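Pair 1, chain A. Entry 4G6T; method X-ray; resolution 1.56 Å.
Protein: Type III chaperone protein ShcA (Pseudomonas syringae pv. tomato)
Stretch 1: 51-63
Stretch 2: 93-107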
# COMPACT_ATOMS: atom_id res chain seq x y z
N ARG A 51 -13.08 8.13 5.63
CA ARG A 51 -12.46 8.25 6.93
C ARG A 51 -11.21 9.08 6.95
O ARG A 51 -10.52 9.16 7.96
CB ARG A 51 -12.24 6.85 7.55
CG ARG A 51 -13.46 5.92 7.49
CD ARG A 51 -13.25 4.60 8.22
NE ARG A 51 -14.38 3.65 8.10
CZ ARG A 51 -14.64 2.87 7.06
NH1 ARG A 51 -13.86 2.86 5.97
NH2 ARG A 51 -15.71 2.06 7.07
N GLU A 52 -10.89 9.73 5.82
CA GLU A 52 -9.80 10.68 5.75
C GLU A 52 -8.50 10.06 6.25
O GLU A 52 -7.80 10.57 7.03
CB GLU A 52 -10.14 11.99 6.48
CG GLU A 52 -11.35 12.66 5.85
CD GLU A 52 -11.69 14.01 6.49
OE1 GLU A 52 -10.83 14.93 6.49
OE2 GLU A 52 -12.83 14.15 6.98
N ARG A 53 -8.13 8.96 5.60
CA ARG A 53 -6.89 8.31 5.97
C ARG A 53 -6.32 7.53 4.77
O ARG A 53 -7.09 7.08 3.91
CB ARG A 53 -7.09 7.32 7.19
CG ARG A 53 -8.17 6.29 6.97
CD ARG A 53 -8.46 5.33 8.16
NE ARG A 53 -9.28 4.27 7.69
CZ ARG A 53 -9.26 3.00 8.14
NH1 ARG A 53 -8.42 2.66 9.12
NH2 ARG A 53 -9.98 2.13 7.53
N LEU A 54 -5.03 7.35 4.79
CA LEU A 54 -4.34 6.50 3.81
C LEU A 54 -3.92 5.24 4.53
O LEU A 54 -3.30 5.30 5.59
CB LEU A 54 -3.15 7.24 3.28
CG LEU A 54 -2.35 6.51 2.16
CD1 LEU A 54 -3.18 6.36 0.87
CD2 LEU A 54 -0.98 7.17 1.90
N LEU A 55 -4.20 4.10 3.91
CA LEU A 55 -3.77 2.81 4.48
C LEU A 55 -2.60 2.27 3.73
O LEU A 55 -2.61 2.30 2.49
CB LEU A 55 -4.89 1.83 4.46
CG LEU A 55 -6.15 2.27 5.24
CD1 LEU A 55 -7.37 1.49 4.85
CD2 LEU A 55 -5.80 2.23 6.70
N LEU A 56 -1.64 1.79 4.48
CA LEU A 56 -0.51 1.00 3.96
C LEU A 56 -0.79 -0.43 4.35
O LEU A 56 -0.96 -0.74 5.56
CB LEU A 56 0.78 1.46 4.55
CG LEU A 56 1.38 2.81 4.21
CD1 LEU A 56 0.33 3.93 4.19
CD2 LEU A 56 2.54 3.21 5.07
N ILE A 57 -0.83 -1.36 3.40
CA ILE A 57 -1.23 -2.72 3.65
C ILE A 57 -0.21 -3.64 3.04
O ILE A 57 0.22 -3.43 1.89
CB ILE A 57 -2.58 -3.07 3.05
CG1 ILE A 57 -3.67 -2.00 3.38
CG2 ILE A 57 -3.08 -4.44 3.53
CD1 ILE A 57 -4.98 -2.10 2.65
N GLY A 58 0.24 -4.61 3.81
CA GLY A 58 1.25 -5.54 3.34
C GLY A 58 0.88 -6.97 3.54
O GLY A 58 0.21 -7.34 4.49
N LEU A 59 1.36 -7.84 2.65
CA LEU A 59 1.16 -9.30 2.76
C LEU A 59 2.17 -9.87 3.72
O LEU A 59 3.35 -9.75 3.53
CB LEU A 59 1.30 -9.99 1.38
CG LEU A 59 1.29 -11.52 1.46
CD1 LEU A 59 0.02 -12.11 2.05
CD2 LEU A 59 1.48 -12.10 0.02
N LEU A 60 1.71 -10.45 4.86
CA LEU A 60 2.60 -11.05 5.84
C LEU A 60 2.79 -12.52 5.44
O LEU A 60 1.88 -13.12 4.89
CB LEU A 60 1.98 -11.01 7.25
CG LEU A 60 2.26 -9.78 8.02
CD1 LEU A 60 1.42 -9.94 9.30
CD2 LEU A 60 3.69 -9.41 8.33
N GLU A 61 3.91 -13.09 5.79
CA GLU A 61 4.18 -14.51 5.49
C GLU A 61 4.87 -15.15 6.67
O GLU A 61 6.02 -15.52 6.63
CB GLU A 61 4.99 -14.65 4.17
CG GLU A 61 4.20 -14.31 2.89
CD GLU A 61 4.74 -14.98 1.60
OE1 GLU A 61 5.95 -15.39 1.60
OE2 GLU A 61 3.95 -15.12 0.60
N PRO A 62 4.14 -15.28 7.81
CA PRO A 62 4.70 -15.96 8.98
C PRO A 62 4.95 -17.46 8.71
O PRO A 62 4.20 -18.05 7.97
CB PRO A 62 3.60 -15.76 10.04
CG PRO A 62 2.36 -15.53 9.32
CD PRO A 62 2.74 -14.90 8.00
N HIS A 63 5.96 -18.03 9.35
CA HIS A 63 6.11 -19.51 9.43
C HIS A 63 4.79 -20.15 9.79
O HIS A 63 4.11 -19.75 10.76
CB HIS A 63 7.20 -19.87 10.44
CG HIS A 63 7.69 -21.27 10.31
ND1 HIS A 63 6.84 -22.33 10.27
CD2 HIS A 63 8.97 -21.79 10.16
CE1 HIS A 63 7.54 -23.46 10.11
NE2 HIS A 63 8.85 -23.13 10.06
N GLY A 93 -7.65 -15.91 3.82
CA GLY A 93 -6.83 -16.71 4.70
C GLY A 93 -5.44 -16.23 4.90
O GLY A 93 -4.60 -16.88 5.50
N LEU A 94 -5.16 -15.04 4.37
CA LEU A 94 -3.85 -14.45 4.51
C LEU A 94 -3.73 -13.39 5.62
O LEU A 94 -4.66 -12.62 5.83
CB LEU A 94 -3.47 -13.79 3.18
CG LEU A 94 -3.45 -14.76 1.97
CD1 LEU A 94 -3.24 -13.95 0.70
CD2 LEU A 94 -2.35 -15.78 2.13
N TYR A 95 -2.62 -13.43 6.29
CA TYR A 95 -2.27 -12.43 7.31
C TYR A 95 -1.84 -11.15 6.60
O TYR A 95 -1.01 -11.16 5.66
CB TYR A 95 -1.22 -12.89 8.25
CG TYR A 95 -1.65 -14.05 9.12
CD1 TYR A 95 -2.55 -13.86 10.14
CD2 TYR A 95 -1.16 -15.30 8.90
CE1 TYR A 95 -2.94 -14.91 10.95
CE2 TYR A 95 -1.54 -16.35 9.74
CZ TYR A 95 -2.43 -16.14 10.75
OH TYR A 95 -2.82 -17.19 11.57
N HIS A 96 -2.37 -10.05 7.11
CA HIS A 96 -2.09 -8.70 6.60
C HIS A 96 -1.42 -7.86 7.64
O HIS A 96 -1.93 -7.81 8.78
CB HIS A 96 -3.34 -7.99 6.15
CG HIS A 96 -4.00 -8.65 4.96
ND1 HIS A 96 -4.25 -8.01 3.77
CD2 HIS A 96 -4.42 -9.93 4.80
CE1 HIS A 96 -4.81 -8.89 2.89
NE2 HIS A 96 -4.95 -10.05 3.53
N ALA A 97 -0.37 -7.12 7.28
CA ALA A 97 0.21 -6.07 8.09
C ALA A 97 -0.38 -4.73 7.60
O ALA A 97 -0.80 -4.59 6.45
CB ALA A 97 1.70 -6.05 7.98
N TYR A 98 -0.54 -3.76 8.51
CA TYR A 98 -1.19 -2.51 8.11
C TYR A 98 -0.68 -1.34 8.95
O TYR A 98 -0.22 -1.50 10.14
CB TYR A 98 -2.71 -2.60 8.17
CG TYR A 98 -3.19 -2.78 9.60
CD1 TYR A 98 -3.54 -1.66 10.34
CD2 TYR A 98 -3.37 -4.02 10.13
CE1 TYR A 98 -4.05 -1.80 11.62
CE2 TYR A 98 -3.83 -4.16 11.46
CZ TYR A 98 -4.16 -3.01 12.18
OH TYR A 98 -4.55 -3.11 13.50
N GLN A 99 -0.73 -0.16 8.36
CA GLN A 99 -0.51 1.11 9.10
C GLN A 99 -1.48 2.09 8.51
O GLN A 99 -1.74 2.07 7.30
CB GLN A 99 0.90 1.59 8.99
CG GLN A 99 1.23 2.95 9.62
CD GLN A 99 0.97 3.00 11.11
OE1 GLN A 99 -0.15 2.81 11.56
NE2 GLN A 99 2.02 3.11 11.84
N SER A 100 -2.08 2.94 9.32
CA SER A 100 -2.96 3.99 8.84
C SER A 100 -2.33 5.31 9.13
O SER A 100 -1.74 5.54 10.19
CB SER A 100 -4.34 3.93 9.49
OG SER A 100 -5.12 5.03 9.10
N ILE A 101 -2.43 6.24 8.19
CA ILE A 101 -1.92 7.62 8.38
C ILE A 101 -3.12 8.57 8.13
O ILE A 101 -3.70 8.62 7.04
CB ILE A 101 -0.76 7.99 7.43
CG1 ILE A 101 0.37 6.95 7.40
CG2 ILE A 101 -0.27 9.38 7.82
CD1 ILE A 101 1.39 7.18 6.28
N PRO A 102 -3.53 9.32 9.16
CA PRO A 102 -4.62 10.28 8.90
C PRO A 102 -4.16 11.34 7.90
O PRO A 102 -2.99 11.71 7.87
CB PRO A 102 -4.86 10.92 10.25
CG PRO A 102 -4.14 10.11 11.24
CD PRO A 102 -3.02 9.36 10.56
N ARG A 103 -5.15 11.81 7.12
CA ARG A 103 -4.86 12.80 6.06
C ARG A 103 -4.08 13.99 6.62
O ARG A 103 -3.12 14.44 5.98
CB ARG A 103 -6.16 13.25 5.38
CG ARG A 103 -5.99 14.29 4.23
CD ARG A 103 -7.13 15.37 4.23
NE ARG A 103 -8.34 14.93 3.55
CZ ARG A 103 -8.79 15.38 2.36
NH1 ARG A 103 -8.15 16.33 1.66
NH2 ARG A 103 -9.93 14.88 1.87
N GLU A 104 -4.48 14.48 7.80
CA GLU A 104 -3.79 15.57 8.53
C GLU A 104 -2.30 15.38 8.76
O GLU A 104 -1.57 16.32 8.99
CB GLU A 104 -4.44 15.74 9.93
CG GLU A 104 -5.91 16.18 9.97
CD GLU A 104 -6.99 15.07 9.80
OE1 GLU A 104 -6.68 13.87 9.50
OE2 GLU A 104 -8.20 15.41 9.93
N LYS A 105 -1.84 14.13 8.83
CA LYS A 105 -0.46 13.83 9.10
C LYS A 105 0.36 13.41 7.88
O LYS A 105 1.55 13.16 8.00
CB LYS A 105 -0.39 12.70 10.13
CG LYS A 105 -0.79 13.15 11.53
CD LYS A 105 -1.14 12.01 12.49
CE LYS A 105 -1.99 12.48 13.68
NZ LYS A 105 -3.16 13.39 13.39
N LEU A 106 -0.26 13.36 6.71
CA LEU A 106 0.44 12.88 5.53
C LEU A 106 1.43 13.89 5.03
O LEU A 106 1.19 15.13 5.04
CB LEU A 106 -0.52 12.57 4.40
CG LEU A 106 -1.39 11.33 4.50
CD1 LEU A 106 -2.53 11.30 3.48
CD2 LEU A 106 -0.42 10.15 4.32
N SER A 107 2.56 13.38 4.63
CA SER A 107 3.61 14.11 3.96
C SER A 107 4.50 13.12 3.30
O SER A 107 4.44 11.92 3.61
CB SER A 107 4.47 14.92 4.94
OG SER A 107 5.32 14.08 5.78
O HOH W 1 -8.23 11.66 9.56
O HOH W 2 -0.38 -14.80 5.30

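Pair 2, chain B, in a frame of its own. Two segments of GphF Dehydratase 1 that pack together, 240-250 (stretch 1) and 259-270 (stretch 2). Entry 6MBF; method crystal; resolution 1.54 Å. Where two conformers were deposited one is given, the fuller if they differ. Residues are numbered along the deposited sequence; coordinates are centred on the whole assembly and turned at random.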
# COMPACT_ATOMS: atom_id res chain seq x y z
N ARG B 240 -9.31 10.52 4.06
CA ARG B 240 -9.09 9.98 5.40
C ARG B 240 -10.05 8.86 5.77
O ARG B 240 -9.86 8.23 6.81
CB ARG B 240 -9.22 11.09 6.46
CG ARG B 240 -8.50 12.39 6.13
CD ARG B 240 -8.47 13.33 7.34
NE ARG B 240 -9.80 13.73 7.77
CZ ARG B 240 -10.04 14.39 8.90
NH1 ARG B 240 -9.04 14.71 9.71
NH2 ARG B 240 -11.29 14.72 9.23
N GLU B 241 -11.06 8.60 4.94
CA GLU B 241 -12.16 7.73 5.33
C GLU B 241 -12.84 7.24 4.06
O GLU B 241 -13.18 8.05 3.19
CB GLU B 241 -13.15 8.48 6.23
CG GLU B 241 -14.28 7.61 6.77
CD GLU B 241 -15.17 8.36 7.75
OE1 GLU B 241 -15.02 9.60 7.89
OE2 GLU B 241 -16.03 7.71 8.38
N VAL B 242 -13.02 5.92 3.95
CA VAL B 242 -13.68 5.33 2.78
C VAL B 242 -14.53 4.15 3.21
O VAL B 242 -14.36 3.58 4.30
CB VAL B 242 -12.69 4.84 1.69
CG1 VAL B 242 -11.88 5.99 1.09
CG2 VAL B 242 -11.78 3.76 2.25
N ARG B 243 -15.46 3.79 2.34
CA ARG B 243 -16.02 2.45 2.32
C ARG B 243 -15.39 1.72 1.15
O ARG B 243 -15.25 2.28 0.06
CB ARG B 243 -17.55 2.49 2.19
CG ARG B 243 -18.24 3.09 3.41
CD ARG B 243 -19.74 2.84 3.32
NE ARG B 243 -20.46 3.34 4.49
CZ ARG B 243 -20.96 4.56 4.60
NH1 ARG B 243 -20.84 5.44 3.61
NH2 ARG B 243 -21.59 4.92 5.71
N VAL B 244 -14.97 0.49 1.38
CA VAL B 244 -14.23 -0.26 0.37
C VAL B 244 -14.99 -1.53 0.04
O VAL B 244 -15.43 -2.25 0.95
CB VAL B 244 -12.79 -0.57 0.82
CG1 VAL B 244 -12.78 -1.23 2.21
CG2 VAL B 244 -12.09 -1.43 -0.22
N HIS B 245 -15.18 -1.78 -1.25
CA HIS B 245 -15.70 -3.06 -1.71
C HIS B 245 -14.54 -3.89 -2.23
O HIS B 245 -13.70 -3.39 -2.99
CB HIS B 245 -16.75 -2.84 -2.80
CG HIS B 245 -17.29 -4.11 -3.38
ND1 HIS B 245 -17.38 -4.33 -4.74
CD2 HIS B 245 -17.73 -5.24 -2.78
CE1 HIS B 245 -17.87 -5.54 -4.95
NE2 HIS B 245 -18.09 -6.11 -3.78
N LEU B 246 -14.46 -5.15 -1.81
CA LEU B 246 -13.39 -6.03 -2.26
C LEU B 246 -13.98 -7.33 -2.79
O LEU B 246 -15.05 -7.77 -2.35
CB LEU B 246 -12.39 -6.34 -1.13
CG LEU B 246 -12.86 -7.27 -0.00
CD1 LEU B 246 -12.59 -8.75 -0.32
CD2 LEU B 246 -12.18 -6.91 1.28
N ARG B 247 -13.28 -7.94 -3.75
CA ARG B 247 -13.69 -9.23 -4.29
C ARG B 247 -12.46 -10.12 -4.43
O ARG B 247 -11.53 -9.80 -5.19
CB ARG B 247 -14.41 -9.08 -5.64
CG ARG B 247 -14.75 -10.43 -6.29
CD ARG B 247 -15.51 -10.29 -7.62
NE ARG B 247 -16.80 -9.63 -7.47
CZ ARG B 247 -17.18 -8.52 -8.10
NH1 ARG B 247 -16.35 -7.91 -8.95
NH2 ARG B 247 -18.39 -8.01 -7.89
N LEU B 248 -12.45 -11.24 -3.72
CA LEU B 248 -11.41 -12.23 -3.87
C LEU B 248 -11.68 -13.10 -5.09
O LEU B 248 -12.82 -13.50 -5.34
CB LEU B 248 -11.32 -13.09 -2.61
CG LEU B 248 -10.42 -12.53 -1.50
CD1 LEU B 248 -10.83 -13.08 -0.15
CD2 LEU B 248 -8.96 -12.86 -1.79
N HIS B 249 -10.63 -13.38 -5.86
CA HIS B 249 -10.74 -14.30 -6.97
C HIS B 249 -10.92 -15.72 -6.43
O HIS B 249 -10.59 -16.00 -5.27
CB HIS B 249 -9.49 -14.21 -7.85
CG HIS B 249 -9.37 -12.93 -8.60
ND1 HIS B 249 -8.56 -12.79 -9.71
CD2 HIS B 249 -9.97 -11.73 -8.42
CE1 HIS B 249 -8.65 -11.55 -10.17
NE2 HIS B 249 -9.50 -10.89 -9.41
N PRO B 250 -11.46 -16.63 -7.24
CA PRO B 250 -11.63 -18.02 -6.78
C PRO B 250 -10.30 -18.63 -6.39
O PRO B 250 -9.33 -18.59 -7.16
CB PRO B 250 -12.24 -18.73 -8.00
CG PRO B 250 -12.06 -17.80 -9.15
CD PRO B 250 -12.03 -16.42 -8.58
N THR B 259 -1.35 -18.45 -2.56
CA THR B 259 -1.61 -17.16 -3.18
C THR B 259 -3.10 -16.86 -3.19
O THR B 259 -3.94 -17.76 -3.17
CB THR B 259 -1.09 -17.09 -4.63
OG1 THR B 259 -1.74 -18.09 -5.42
CG2 THR B 259 0.42 -17.29 -4.68
N HIS B 260 -3.40 -15.56 -3.23
CA HIS B 260 -4.74 -15.05 -3.49
C HIS B 260 -4.62 -13.83 -4.38
O HIS B 260 -3.55 -13.21 -4.48
CB HIS B 260 -5.48 -14.65 -2.20
CG HIS B 260 -6.05 -15.81 -1.45
ND1 HIS B 260 -7.23 -16.43 -1.82
CD2 HIS B 260 -5.62 -16.45 -0.33
CE1 HIS B 260 -7.50 -17.40 -0.97
NE2 HIS B 260 -6.54 -17.44 -0.06
N THR B 261 -5.73 -13.49 -5.03
CA THR B 261 -5.83 -12.28 -5.84
C THR B 261 -7.13 -11.57 -5.47
O THR B 261 -8.13 -12.23 -5.19
CB THR B 261 -5.78 -12.59 -7.34
OG1 THR B 261 -4.59 -13.32 -7.65
CG2 THR B 261 -5.79 -11.31 -8.18
N ALA B 262 -7.11 -10.24 -5.45
CA ALA B 262 -8.30 -9.48 -5.10
C ALA B 262 -8.36 -8.19 -5.90
O ALA B 262 -7.33 -7.62 -6.28
CB ALA B 262 -8.33 -9.15 -3.59
N ASP B 263 -9.59 -7.74 -6.15
CA ASP B 263 -9.88 -6.42 -6.69
C ASP B 263 -10.57 -5.59 -5.62
O ASP B 263 -11.30 -6.12 -4.78
CB ASP B 263 -10.77 -6.52 -7.94
CG ASP B 263 -10.23 -7.48 -8.96
OD1 ASP B 263 -9.04 -7.36 -9.31
OD2 ASP B 263 -11.00 -8.36 -9.42
N LEU B 264 -10.33 -4.28 -5.64
CA LEU B 264 -10.91 -3.41 -4.63
C LEU B 264 -11.36 -2.10 -5.26
O LEU B 264 -10.78 -1.63 -6.24
CB LEU B 264 -9.93 -3.10 -3.48
CG LEU B 264 -9.36 -4.26 -2.67
CD1 LEU B 264 -8.10 -4.79 -3.31
CD2 LEU B 264 -9.07 -3.78 -1.25
N ARG B 265 -12.42 -1.52 -4.69
CA ARG B 265 -12.93 -0.22 -5.08
C ARG B 265 -13.15 0.58 -3.81
O ARG B 265 -13.84 0.12 -2.89
CB ARG B 265 -14.23 -0.34 -5.88
CG ARG B 265 -14.10 -1.19 -7.15
CD ARG B 265 -13.12 -0.54 -8.11
NE ARG B 265 -13.10 -1.17 -9.43
CZ ARG B 265 -12.17 -2.02 -9.85
NH1 ARG B 265 -11.16 -2.37 -9.06
NH2 ARG B 265 -12.24 -2.51 -11.08
N LEU B 266 -12.55 1.77 -3.74
CA LEU B 266 -12.66 2.64 -2.57
C LEU B 266 -13.61 3.80 -2.90
O LEU B 266 -13.46 4.45 -3.94
CB LEU B 266 -11.29 3.18 -2.17
CG LEU B 266 -10.27 2.25 -1.47
CD1 LEU B 266 -9.88 1.06 -2.33
CD2 LEU B 266 -9.04 3.06 -1.11
N PHE B 267 -14.55 4.07 -2.00
CA PHE B 267 -15.54 5.12 -2.18
C PHE B 267 -15.50 6.09 -1.00
O PHE B 267 -15.25 5.68 0.14
CB PHE B 267 -16.96 4.55 -2.29
CG PHE B 267 -17.13 3.58 -3.42
CD1 PHE B 267 -17.60 4.01 -4.66
CD2 PHE B 267 -16.81 2.24 -3.25
CE1 PHE B 267 -17.75 3.11 -5.71
CE2 PHE B 267 -16.96 1.35 -4.30
CZ PHE B 267 -17.43 1.78 -5.52
N ASP B 268 -15.74 7.38 -1.27
CA ASP B 268 -15.88 8.28 -0.14
C ASP B 268 -17.23 8.05 0.53
O ASP B 268 -18.03 7.21 0.10
CB ASP B 268 -15.65 9.74 -0.56
CG ASP B 268 -16.72 10.28 -1.51
OD1 ASP B 268 -17.85 9.75 -1.59
OD2 ASP B 268 -16.41 11.29 -2.19
N MET B 269 -17.48 8.77 1.63
CA MET B 269 -18.71 8.52 2.39
C MET B 269 -19.97 9.00 1.67
O MET B 269 -21.08 8.73 2.15
CB MET B 269 -18.59 9.15 3.78
CG MET B 269 -17.39 8.62 4.56
SD MET B 269 -17.36 6.81 4.69
CE MET B 269 -18.55 6.55 6.00
N GLU B 270 -19.83 9.68 0.53
CA GLU B 270 -20.96 10.01 -0.32
C GLU B 270 -21.17 8.99 -1.44
O GLU B 270 -22.08 9.17 -2.26
CB GLU B 270 -20.79 11.41 -0.93
CG GLU B 270 -20.35 12.47 0.07
CD GLU B 270 -21.36 12.69 1.18
OE1 GLU B 270 -22.58 12.55 0.92
OE2 GLU B 270 -20.94 13.01 2.31
O HOH W 3 -19.68 5.17 1.00
O HOH W 4 -22.25 8.10 4.64
O HOH W 5 -13.65 -8.03 -9.48
O HOH W 6 -7.95 -15.52 -4.49

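Two antiparallel strand pairs with one backbone and different side chains. In pair 1, from the chaperone ShcA, strand 53-59 runs against strand 95-102 at 158°; in pair 2, from GphF Dehydratase 1, strand 241-248 runs against strand 259-267 at 153°. Both pairs of axes approach to 4.6 Å, the central 14 residues superpose with an RMSD of 0.4 Å, and the buried surface is nearly equal, 979 and 984 Å².

The register is common to both. Leu54(A)–Ile101(A), Leu56(A)–Gln99(A) and Gly58(A)–Ala97(A) are hydrogen-bonded pairs, matched by Arg243(B)–Phe267(B), His245(B)–Arg265(B) and Arg247(B)–Asp263(B). Each pair is closed by two backbone bonds, for example Leu56(A) N to Gln99(A) O and His245(B) N to Arg265(B) O, both 2.8 Å. Between these rungs the CA atoms draw closer, and CA-H...O contacts such as Tyr98(A) CA to Leu56(A) O (3.1 Å) and Leu264(B) CA to His245(B) O (3.2 Å) fill the intervals.

The sheet face carrying the hydrogen-bonded residues differs most. In pair 1 it is largely apolar: Leu56(A) CD1 meets Ile101(A) CD1 at 4.0 Å, and Leu54(A) CD2 reaches Leu106(A) CD2 at 3.9 Å. Gly58(A) leaves Ala97(A) without a side chain opposite, and Leu60(A), from beyond the matched positions, covers that methyl, CG to Ala97(A) CB 3.8 Å. In pair 2 the same two positions are Arg247(B) and Asp263(B), linked through water 5, which accepts from Arg247(B) NH1 (2.8 Å) and donates to Asp263(B) OD2 (2.7 Å). That carboxylate oxygen also accepts from His249(B) NE2 at 2.9 Å, at the ring edge, while Thr261(B) CG2 sits over the ring face, 3.6 Å from the His249(B) ring centroid.

On the other face the polarity is reversed. Pair 2 packs aliphatic groups, Val244(B) CG2 against Leu266(B) CD1 (3.9 Å) and Leu246(B) CB against Leu264(B) CG (4.0 Å). Pair 1 mixes in polar residues: Ser100(A) CB, at the place of Leu266(B), touches Leu55(A) CD2 at 3.6 Å, and the His96(A) ring, at the place of Ala262(B), meets Ile57(A) CG2 at its edge, 3.8 Å from ND1.

Past one end, Arg103(A) matches Met269(B). Arg103(A) N donates to Glu52(A) O (2.9 Å), and a long salt bridge joins Arg103(A) NE to Glu52(A) OE1 at 3.9 Å. In pair 2 the arginine is on the opposing strand: Met269(B) CE lies over the Arg243(B) guanidinium face, 3.4 Å from CZ.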